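MHC class I antigen (PDB 5H5Z) probably presents short peptides at the cell surface for T-cell recognition, holding them in a groove and pairing with beta-2-microglobulin. Local coordinates at residues 33-38 with 60-65; 51-56 with 161-166. All coordinates share one frame; numbering follows the deposited sequence.

How the contacts relate
After strands 3-13 and 21-27 the chain runs through strand 30-36, an inner strand of the eight-stranded antiparallel sheet that floors the peptide groove. Past the short strand 43-44 and helix 47-50 it enters helix 55-82, and contact 1 closes this loop of 21 residues by laying the helix against the strand. Contact 2 starts inside that loop, at residues 51-56, where helix 55-82 begins. It closes over more than a hundred residues, when helix 148-170 comes back at 161-166. The two contacts therefore cross and do not nest. Contact 1 ties a groove wall to the floor. Contact 2 joins the loop leading into one helical wall to the other wall. Their centres lie about 15 Å apart.

Contact 1: 33-38 with 60-65; sequences MYFDSN and RQTQVL
Leu65 packs over one face of the Phe35 ring. Its CB sits over the middle of that face, 3.5 Å from the ring centroid and 5° off the ring normal, a CH-pi contact. The two side chains slide past each other in opposite directions. As a result, Leu65 CD1 reaches back to the root of the phenylalanine, 3.5 Å from Phe35 CB. At the far end of the ring the partner is backbone: Phe35 CE1 is 3.6 Å from Leu65 O. Phe35 CE2 lies 4.0 Å from Thr62 O, which approaches the ring obliquely. The Thr62 hydroxyl is engaged outside the contact, with the backbone of Trp58 and Ala42.

This is the wall-on-floor packing of the MHC class I groove. Strand 30-36 belongs to the sheet, and helix 55-82 rests on it. The segment axes come within 9.5 Å and cross at -44°. Phe35 and Leu65 also share Ala23 of the next strand as a neighbour, and Gln61 OE1 bonds to the backbone of the bound peptide.

Met33 meets the same leucine more loosely. Its chain bends at chi2 (-81°) and again at chi3, and the two side chains reach toward each other tip to tip, with Met33 SD 4.2 Å from Leu65 CD1. Tyr7 of strand 3-13 and Trp58 also touch Met33.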
loop_
_atom_site.group_PDB
_atom_site.type_symbol
_atom_site.label_atom_id
_atom_site.label_comp_id
_atom_site.label_asym_id
_atom_site.label_seq_id
_atom_site.Cartn_x
_atom_site.Cartn_y
_atom_site.Cartn_z
ATOM N N MET A 33 -7.132 10.599 -4.469
ATOM C CA MET A 33 -6.831 11.371 -5.680
ATOM C C MET A 33 -5.905 10.584 -6.600
ATOM O O MET A 33 -5.033 9.854 -6.123
ATOM C CB MET A 33 -6.184 12.707 -5.289
ATOM C CG MET A 33 -5.744 13.603 -6.440
ATOM S SD MET A 33 -4.147 13.135 -7.133
ATOM C CE MET A 33 -3.048 13.515 -5.791
ATOM N N TYR A 34 -6.095 10.751 -7.910
ATOM C CA TYR A 34 -5.180 10.216 -8.922
ATOM C C TYR A 34 -4.899 11.257 -10.014
ATOM O O TYR A 34 -5.788 12.016 -10.387
ATOM C CB TYR A 34 -5.769 8.959 -9.560
ATOM C CG TYR A 34 -4.891 8.368 -10.638
ATOM C CD1 TYR A 34 -3.795 7.577 -10.302
ATOM C CD2 TYR A 34 -5.141 8.613 -11.990
ATOM C CE1 TYR A 34 -2.982 7.030 -11.276
ATOM C CE2 TYR A 34 -4.329 8.070 -12.974
ATOM C CZ TYR A 34 -3.252 7.278 -12.606
ATOM O OH TYR A 34 -2.438 6.731 -13.559
ATOM N N PHE A 35 -3.666 11.273 -10.523
ATOM C CA PHE A 35 -3.298 12.058 -11.704
ATOM C C PHE A 35 -2.244 11.304 -12.494
ATOM O O PHE A 35 -1.340 10.703 -11.913
ATOM C CB PHE A 35 -2.741 13.429 -11.293
ATOM C CG PHE A 35 -2.247 14.279 -12.449
ATOM C CD1 PHE A 35 -0.950 14.133 -12.946
ATOM C CD2 PHE A 35 -3.066 15.248 -13.021
ATOM C CE1 PHE A 35 -0.491 14.919 -14.003
ATOM C CE2 PHE A 35 -2.613 16.042 -14.070
ATOM C CZ PHE A 35 -1.325 15.880 -14.565
ATOM N N ASP A 36 -2.358 11.337 -13.818
ATOM C CA ASP A 36 -1.235 10.945 -14.660
ATOM C C ASP A 36 -1.086 11.817 -15.902
ATOM O O ASP A 36 -2.009 12.545 -16.279
ATOM C CB ASP A 36 -1.207 9.425 -14.960
ATOM C CG ASP A 36 -2.228 8.988 -16.003
ATOM O OD1 ASP A 36 -2.429 9.692 -17.015
ATOM O OD2 ASP A 36 -2.805 7.893 -15.824
ATOM N N SER A 37 0.091 11.743 -16.521
ATOM C CA SER A 37 0.428 12.603 -17.653
ATOM C C SER A 37 -0.170 12.141 -18.991
ATOM O O SER A 37 -0.033 12.832 -20.008
ATOM C CB SER A 37 1.946 12.775 -17.760
ATOM O OG SER A 37 2.594 11.518 -17.796
ATOM N N ASN A 38 -0.825 10.981 -18.990
ATOM C CA ASN A 38 -1.590 10.533 -20.153
ATOM C C ASN A 38 -2.962 11.200 -20.219
ATOM O O ASN A 38 -3.346 11.733 -21.257
ATOM C CB ASN A 38 -1.738 9.009 -20.168
ATOM C CG ASN A 38 -0.462 8.299 -20.588
ATOM O OD1 ASN A 38 0.411 8.884 -21.229
ATOM N ND2 ASN A 38 -0.356 7.023 -20.236
ATOM N N ARG A 60 -7.914 23.180 -10.294
ATOM C CA ARG A 60 -6.732 23.684 -9.597
ATOM C C ARG A 60 -5.712 22.580 -9.343
ATOM O O ARG A 60 -4.511 22.785 -9.542
ATOM C CB ARG A 60 -7.124 24.385 -8.290
ATOM C CG ARG A 60 -7.214 25.896 -8.445
ATOM C CD ARG A 60 -8.245 26.543 -7.530
ATOM N NE ARG A 60 -8.475 27.929 -7.936
ATOM C CZ ARG A 60 -9.308 28.299 -8.910
ATOM N NH1 ARG A 60 -10.010 27.382 -9.574
ATOM N NH2 ARG A 60 -9.439 29.582 -9.226
ATOM N N GLN A 61 -6.195 21.409 -8.932
ATOM C CA GLN A 61 -5.316 20.265 -8.694
ATOM C C GLN A 61 -4.659 19.779 -9.990
ATOM O O GLN A 61 -3.467 19.461 -10.008
ATOM C CB GLN A 61 -6.067 19.124 -7.997
ATOM C CG GLN A 61 -5.156 18.029 -7.470
ATOM C CD GLN A 61 -4.096 18.564 -6.526
ATOM O OE1 GLN A 61 -4.347 18.766 -5.335
ATOM N NE2 GLN A 61 -2.902 18.806 -7.062
ATOM N N THR A 62 -5.447 19.737 -11.062
ATOM C CA THR A 62 -4.959 19.401 -12.395
ATOM C C THR A 62 -3.833 20.355 -12.812
ATOM O O THR A 62 -2.788 19.916 -13.300
ATOM C CB THR A 62 -6.105 19.435 -13.432
ATOM O OG1 THR A 62 -7.043 18.388 -13.142
ATOM C CG2 THR A 62 -5.579 19.254 -14.853
ATOM N N GLN A 63 -4.041 21.653 -12.595
ATOM C CA GLN A 63 -3.046 22.656 -12.962
ATOM C C GLN A 63 -1.732 22.495 -12.193
ATOM O O GLN A 63 -0.658 22.605 -12.779
ATOM C CB GLN A 63 -3.611 24.076 -12.808
ATOM C CG GLN A 63 -2.986 25.084 -13.756
ATOM C CD GLN A 63 -3.101 24.682 -15.225
ATOM O OE1 GLN A 63 -2.241 25.028 -16.032
ATOM N NE2 GLN A 63 -4.159 23.948 -15.576
ATOM N N VAL A 64 -1.826 22.230 -10.891
ATOM C CA VAL A 64 -0.648 22.009 -10.047
ATOM C C VAL A 64 0.156 20.808 -10.566
ATOM O O VAL A 64 1.392 20.866 -10.696
ATOM C CB VAL A 64 -1.052 21.809 -8.560
ATOM C CG1 VAL A 64 0.122 21.311 -7.726
ATOM C CG2 VAL A 64 -1.597 23.100 -7.972
ATOM N N LEU A 65 -0.552 19.735 -10.902
ATOM C CA LEU A 65 0.107 18.487 -11.308
ATOM C C LEU A 65 0.621 18.469 -12.747
ATOM O O LEU A 65 1.574 17.747 -13.045
ATOM C CB LEU A 65 -0.769 17.275 -10.991
ATOM C CG LEU A 65 -1.010 17.130 -9.479
ATOM C CD1 LEU A 65 -2.121 16.132 -9.169
ATOM C CD2 LEU A 65 0.275 16.790 -8.728
#

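Contact 2: 51-56 with 161-166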
loop_
_atom_site.group_PDB
_atom_site.type_symbol
_atom_site.label_atom_id
_atom_site.label_comp_id
_atom_site.label_asym_id
_atom_site.label_seq_id
_atom_site.Cartn_x
_atom_site.Cartn_y
_atom_site.Cartn_z
ATOM N N GLN A 51 -18.238 14.244 -2.829
ATOM C CA GLN A 51 -19.405 14.913 -2.258
ATOM C C GLN A 51 -19.093 16.321 -1.755
ATOM O O GLN A 51 -20.005 17.113 -1.495
ATOM C CB GLN A 51 -19.990 14.070 -1.125
ATOM C CG GLN A 51 -20.682 12.800 -1.597
ATOM C CD GLN A 51 -21.392 12.057 -0.481
ATOM O OE1 GLN A 51 -20.893 11.963 0.642
ATOM N NE2 GLN A 51 -22.560 11.511 -0.791
ATOM N N ASN A 52 -17.805 16.635 -1.637
ATOM C CA ASN A 52 -17.380 17.842 -0.934
ATOM C C ASN A 52 -16.503 18.815 -1.715
ATOM O O ASN A 52 -16.313 19.954 -1.289
ATOM C CB ASN A 52 -16.730 17.461 0.389
ATOM C CG ASN A 52 -17.741 16.979 1.403
ATOM O OD1 ASN A 52 -18.507 17.775 1.949
ATOM N ND2 ASN A 52 -17.761 15.673 1.651
ATOM N N GLU A 53 -15.963 18.366 -2.843
ATOM C CA GLU A 53 -15.265 19.256 -3.762
ATOM C C GLU A 53 -15.760 18.992 -5.174
ATOM O O GLU A 53 -16.337 17.934 -5.447
ATOM C CB GLU A 53 -13.742 19.069 -3.678
ATOM C CG GLU A 53 -13.114 19.418 -2.332
ATOM C CD GLU A 53 -13.177 20.898 -1.988
ATOM O OE1 GLU A 53 -12.894 21.236 -0.823
ATOM O OE2 GLU A 53 -13.503 21.723 -2.865
ATOM N N GLY A 54 -15.548 19.956 -6.063
ATOM C CA GLY A 54 -16.044 19.854 -7.425
ATOM C C GLY A 54 -15.075 20.385 -8.458
ATOM O O GLY A 54 -13.857 20.361 -8.252
ATOM N N ALA A 55 -15.631 20.878 -9.562
ATOM C CA ALA A 55 -14.855 21.308 -10.723
ATOM C C ALA A 55 -13.719 22.281 -10.403
ATOM O O ALA A 55 -12.596 22.068 -10.849
ATOM C CB ALA A 55 -15.772 21.885 -11.790
ATOM N N ASP A 56 -14.008 23.330 -9.628
ATOM C CA ASP A 56 -12.997 24.333 -9.259
ATOM C C ASP A 56 -11.784 23.722 -8.558
ATOM O O ASP A 56 -10.637 24.027 -8.904
ATOM C CB ASP A 56 -13.605 25.436 -8.381
ATOM C CG ASP A 56 -14.176 26.594 -9.194
ATOM O OD1 ASP A 56 -14.411 26.439 -10.415
ATOM O OD2 ASP A 56 -14.394 27.673 -8.603
ATOM N N ILE A 161 -1.872 20.879 6.597
ATOM C CA ILE A 161 -2.692 20.635 7.793
ATOM C C ILE A 161 -4.094 21.235 7.642
ATOM O O ILE A 161 -5.093 20.619 8.029
ATOM C CB ILE A 161 -1.974 21.152 9.070
ATOM C CG1 ILE A 161 -0.738 20.288 9.391
ATOM C CG2 ILE A 161 -2.917 21.243 10.264
ATOM C CD1 ILE A 161 -1.039 18.838 9.765
ATOM N N GLU A 162 -4.176 22.424 7.054
ATOM C CA GLU A 162 -5.477 23.068 6.832
ATOM C C GLU A 162 -6.388 22.184 5.975
ATOM O O GLU A 162 -7.576 21.985 6.292
ATOM C CB GLU A 162 -5.282 24.450 6.198
ATOM C CG GLU A 162 -4.643 25.467 7.136
ATOM C CD GLU A 162 -4.050 26.659 6.409
ATOM O OE1 GLU A 162 -4.471 26.951 5.267
ATOM O OE2 GLU A 162 -3.154 27.313 6.986
ATOM N N TRP A 163 -5.816 21.629 4.908
ATOM C CA TRP A 163 -6.553 20.748 4.010
ATOM C C TRP A 163 -6.826 19.382 4.631
ATOM O O TRP A 163 -7.916 18.836 4.459
ATOM C CB TRP A 163 -5.844 20.625 2.658
ATOM C CG TRP A 163 -6.144 21.793 1.771
ATOM C CD1 TRP A 163 -5.356 22.880 1.550
ATOM C CD2 TRP A 163 -7.336 21.996 1.009
ATOM N NE1 TRP A 163 -5.982 23.757 0.690
ATOM C CE2 TRP A 163 -7.201 23.235 0.342
ATOM C CE3 TRP A 163 -8.507 21.246 0.819
ATOM C CZ2 TRP A 163 -8.192 23.743 -0.506
ATOM C CZ3 TRP A 163 -9.496 21.757 -0.023
ATOM C CH2 TRP A 163 -9.327 22.992 -0.675
ATOM N N LEU A 164 -5.848 18.834 5.352
ATOM C CA LEU A 164 -6.071 17.586 6.072
ATOM C C LEU A 164 -7.297 17.705 6.984
ATOM O O LEU A 164 -8.180 16.848 6.965
ATOM C CB LEU A 164 -4.828 17.176 6.870
ATOM C CG LEU A 164 -4.984 15.956 7.788
ATOM C CD1 LEU A 164 -5.454 14.713 7.036
ATOM C CD2 LEU A 164 -3.682 15.681 8.518
ATOM N N LYS A 165 -7.362 18.785 7.758
ATOM C CA LYS A 165 -8.524 19.029 8.624
ATOM C C LYS A 165 -9.857 19.023 7.852
ATOM O O LYS A 165 -10.853 18.445 8.319
ATOM C CB LYS A 165 -8.345 20.321 9.430
ATOM C CG LYS A 165 -7.282 20.213 10.518
ATOM C CD LYS A 165 -7.031 21.542 11.214
ATOM C CE LYS A 165 -5.999 21.374 12.320
ATOM N NZ LYS A 165 -5.423 22.675 12.753
ATOM N N LYS A 166 -9.869 19.645 6.674
ATOM C CA LYS A 166 -11.048 19.633 5.804
ATOM C C LYS A 166 -11.406 18.215 5.356
ATOM O O LYS A 166 -12.576 17.830 5.408
ATOM C CB LYS A 166 -10.854 20.540 4.580
ATOM C CG LYS A 166 -10.893 22.035 4.847
ATOM C CD LYS A 166 -10.433 22.784 3.602
ATOM C CE LYS A 166 -11.258 24.030 3.353
ATOM N NZ LYS A 166 -12.652 23.710 2.928
HETATM O O HOH W 1 -13.148 23.834 -0.021
#
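Glu53 reaches from the loop before helix 55-82 to Trp163 and Lys166 on helix 148-170. Its CB bond points toward that helix. CG stands anti to the carbonyl carbon, at chi1 -63°, and the chain then bends at chi2 (-67°), turning CD and the carboxylate onward. CB and CG stay back from the helix, Glu53 CD lies 4.3 Å from Trp163 CZ3, and OE1 makes the contact. Glu53 OE1 arrives at the edge of the indole, near its plane, 3.5 Å from Trp163 CZ3 and 4.0 Å from Trp163 CH2. The carboxylate and ring planes are 56° apart. The approach is probably favourable, since the rim of an aromatic ring is slightly positive.

In the class I fold these two helices form the walls of the peptide groove, and here the loop into helix 55-82, with Gly54 at the N-cap position, is linked to the other helix. The link to Lys166 runs through a water. Glu53 OE1 accepts a bond from this water at 2.7 Å, and the water accepts one from Lys166 NZ at 3.0 Å. The two charged atoms, Glu53 OE1 and Lys166 NZ, are 4.5 Å apart, beyond a salt bridge. Tyr170 OH also bonds to Glu53 OE1 and, weakly, to Lys166 NZ. Lys166 CD covers part of one indole face, 3.7 Å above the Trp163 ring plane and offset toward its rim.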